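PDB 1UPS: GlcNAc-alpha-1,4-Gal-releasing endo-beta-galactosidase from Clostridium perfringens, which probably hydrolyses internal beta-galactosidic bonds of glycans, releasing the disaccharide GlcNAc-alpha-1,4-Gal, as a calcium-binding member of glycoside hydrolase family 16. Local coordinates for residues 71-76 with 268-273. Sequence-based numbering, arbitrary orientation.
Sequences NGSLVE and EWAIDY. With CA (calcium ion), chain C.
In the beta-sandwich of this family 16 glycoside hydrolase, the strand from Ser73 to Glu76 leaves the Asn71-Gly72 turn of a hairpin and runs antiparallel to 268-273, with calcium bound at the turn end. Leu74 and Ile271 form a hydrogen-bonded pair: Ile271 N reaches Leu74 O at 2.8 Å, nearly straight and in the carbonyl plane, whereas Leu74 N meets Ile271 O from above its plane, more bent at 142°. Toward Glu76 the strands spread, and a water is inserted, giving hydrogens to Leu74 O and Trp269 O and accepting one from Glu76 N.

Glu76 runs alongside the indole of Trp269 on the face that packs against Leu250 and Ile252 of the second sheet. From Glu76 CB, which passes 4.0 Å from Trp269 NE1, the chain leaves with CG anti to the carbonyl carbon and stays extended, carrying CD along the indole edge. There Glu76 OE2 accepts from Trp269 NE1, 3.0 Å away and close to the ring plane, through its anti lone pair; the carboxylate is turned 50° from the ring. This bond satisfies the buried indole N-H. Ile271 CD1 covers one indole face toward its rim, 3.6 Å above the plane, and also touches Leu74 CD2.

On the other face Ala270 CB touches both Ser73 CB and Val75 CG2 across the strands. Ser73 OG is hydrogen-bonded to Tyr214 OH. At the turn, Gly72, with positive phi, presents its carbonyl to calcium, and Glu37 adds another carbonyl oxygen. Asp272 binds through both backbone O and OD2, each 2.4 Å from the ion, while its OD1 forms a salt bridge with Arg134 NH1.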
loop_
_atom_site.group_PDB
_atom_site.type_symbol
_atom_site.label_atom_id
_atom_site.label_comp_id
_atom_site.label_asym_id
_atom_site.label_seq_id
_atom_site.Cartn_x
_atom_site.Cartn_y
_atom_site.Cartn_z
ATOM N N ASN A 71 9.241 -25.439 -8.267
ATOM C CA ASN A 71 10.262 -25.056 -7.283
ATOM C C ASN A 71 9.647 -24.379 -6.043
ATOM O O ASN A 71 10.127 -23.340 -5.578
ATOM C CB ASN A 71 11.295 -24.146 -7.975
ATOM C CG ASN A 71 12.574 -23.971 -7.172
ATOM O OD1 ASN A 71 13.177 -24.938 -6.689
ATOM N ND2 ASN A 71 12.999 -22.718 -7.034
ATOM N N GLY A 72 8.578 -24.979 -5.521
ATOM C CA GLY A 72 7.878 -24.464 -4.350
ATOM C C GLY A 72 7.036 -23.201 -4.549
ATOM O O GLY A 72 6.624 -22.593 -3.556
ATOM N N SER A 73 6.757 -22.824 -5.801
ATOM C CA SER A 73 5.989 -21.597 -6.087
ATOM C C SER A 73 4.783 -21.871 -6.956
ATOM O O SER A 73 4.802 -22.782 -7.798
ATOM C CB SER A 73 6.877 -20.570 -6.809
ATOM O OG SER A 73 7.870 -20.059 -5.930
ATOM N N LEU A 74 3.728 -21.087 -6.762
ATOM C CA LEU A 74 2.686 -21.003 -7.784
ATOM C C LEU A 74 3.221 -20.163 -8.952
ATOM O O LEU A 74 3.674 -19.016 -8.761
ATOM C CB LEU A 74 1.423 -20.348 -7.203
ATOM C CG LEU A 74 0.323 -19.948 -8.201
ATOM C CD1 LEU A 74 -0.352 -21.196 -8.757
ATOM C CD2 LEU A 74 -0.691 -19.027 -7.486
ATOM N N VAL A 75 3.158 -20.734 -10.152
ATOM C CA VAL A 75 3.528 -20.033 -11.380
ATOM C C VAL A 75 2.275 -19.866 -12.256
ATOM O O VAL A 75 1.894 -20.773 -13.016
ATOM C CB VAL A 75 4.670 -20.763 -12.149
ATOM C CG1 VAL A 75 5.019 -20.047 -13.478
ATOM C CG2 VAL A 75 5.902 -20.914 -11.262
ATOM N N GLU A 76 1.634 -18.705 -12.126
ATOM C CA GLU A 76 0.531 -18.331 -13.026
ATOM C C GLU A 76 1.131 -17.916 -14.352
ATOM O O GLU A 76 2.119 -17.199 -14.363
ATOM C CB GLU A 76 -0.211 -17.129 -12.433
ATOM C CG GLU A 76 -0.898 -17.470 -11.123
ATOM C CD GLU A 76 -1.703 -16.297 -10.572
ATOM O OE1 GLU A 76 -2.795 -16.538 -9.998
ATOM O OE2 GLU A 76 -1.236 -15.147 -10.706
ATOM N N GLU A 268 4.698 -14.986 -17.203
ATOM C CA GLU A 268 4.588 -15.737 -15.970
ATOM C C GLU A 268 5.323 -15.080 -14.824
ATOM O O GLU A 268 6.326 -14.390 -15.034
ATOM C CB GLU A 268 5.080 -17.174 -16.157
ATOM C CG GLU A 268 6.489 -17.341 -16.702
ATOM C CD GLU A 268 6.805 -18.815 -17.016
ATOM O OE1 GLU A 268 7.948 -19.251 -16.813
ATOM O OE2 GLU A 268 5.896 -19.555 -17.452
ATOM N N TRP A 269 4.809 -15.312 -13.623
ATOM C CA TRP A 269 5.511 -14.957 -12.386
ATOM C C TRP A 269 5.384 -16.058 -11.362
ATOM O O TRP A 269 4.646 -17.031 -11.573
ATOM C CB TRP A 269 5.035 -13.620 -11.802
ATOM C CG TRP A 269 3.605 -13.537 -11.245
ATOM C CD1 TRP A 269 2.449 -14.095 -11.762
ATOM C CD2 TRP A 269 3.203 -12.800 -10.095
ATOM N NE1 TRP A 269 1.364 -13.749 -10.978
ATOM C CE2 TRP A 269 1.801 -12.949 -9.954
ATOM C CE3 TRP A 269 3.892 -12.017 -9.154
ATOM C CZ2 TRP A 269 1.077 -12.334 -8.920
ATOM C CZ3 TRP A 269 3.178 -11.416 -8.123
ATOM C CH2 TRP A 269 1.783 -11.573 -8.018
ATOM N N ALA A 270 6.109 -15.920 -10.251
ATOM C CA ALA A 270 6.199 -17.009 -9.288
ATOM C C ALA A 270 5.931 -16.497 -7.885
ATOM O O ALA A 270 6.544 -15.516 -7.460
ATOM C CB ALA A 270 7.591 -17.682 -9.352
ATOM N N ILE A 271 4.998 -17.140 -7.186
ATOM C CA ILE A 271 4.696 -16.765 -5.802
ATOM C C ILE A 271 5.051 -17.918 -4.859
ATOM O O ILE A 271 4.451 -18.985 -4.932
ATOM C CB ILE A 271 3.209 -16.387 -5.646
ATOM C CG1 ILE A 271 2.809 -15.330 -6.692
ATOM C CG2 ILE A 271 2.923 -15.853 -4.231
ATOM C CD1 ILE A 271 1.448 -15.583 -7.289
ATOM N N ASP A 272 5.997 -17.671 -3.951
ATOM C CA ASP A 272 6.495 -18.704 -3.034
ATOM C C ASP A 272 5.474 -19.025 -1.944
ATOM O O ASP A 272 5.252 -20.200 -1.604
ATOM C CB ASP A 272 7.840 -18.248 -2.437
ATOM C CG ASP A 272 8.428 -19.247 -1.452
ATOM O OD1 ASP A 272 9.235 -18.792 -0.605
ATOM O OD2 ASP A 272 8.154 -20.471 -1.463
ATOM N N TYR A 273 4.849 -17.989 -1.390
ATOM C CA TYR A 273 3.851 -18.161 -0.343
ATOM C C TYR A 273 3.016 -16.905 -0.193
ATOM O O TYR A 273 3.426 -15.822 -0.636
ATOM C CB TYR A 273 4.483 -18.505 1.027
ATOM C CG TYR A 273 5.391 -17.436 1.654
ATOM C CD1 TYR A 273 4.853 -16.290 2.274
ATOM C CD2 TYR A 273 6.781 -17.624 1.713
ATOM C CE1 TYR A 273 5.678 -15.327 2.849
ATOM C CE2 TYR A 273 7.614 -16.670 2.314
ATOM C CZ TYR A 273 7.062 -15.542 2.881
ATOM O OH TYR A 273 7.892 -14.618 3.463
HETATM CA CA CA C . 6.512 -22.177 -1.227
HETATM O O HOH W 1 9.697 -21.080 -4.184
HETATM O O HOH W 2 2.231 -16.875 -10.031
HETATM O O HOH W 3 8.794 -23.118 -0.940
HETATM O O HOH W 4 6.817 -21.733 1.091
#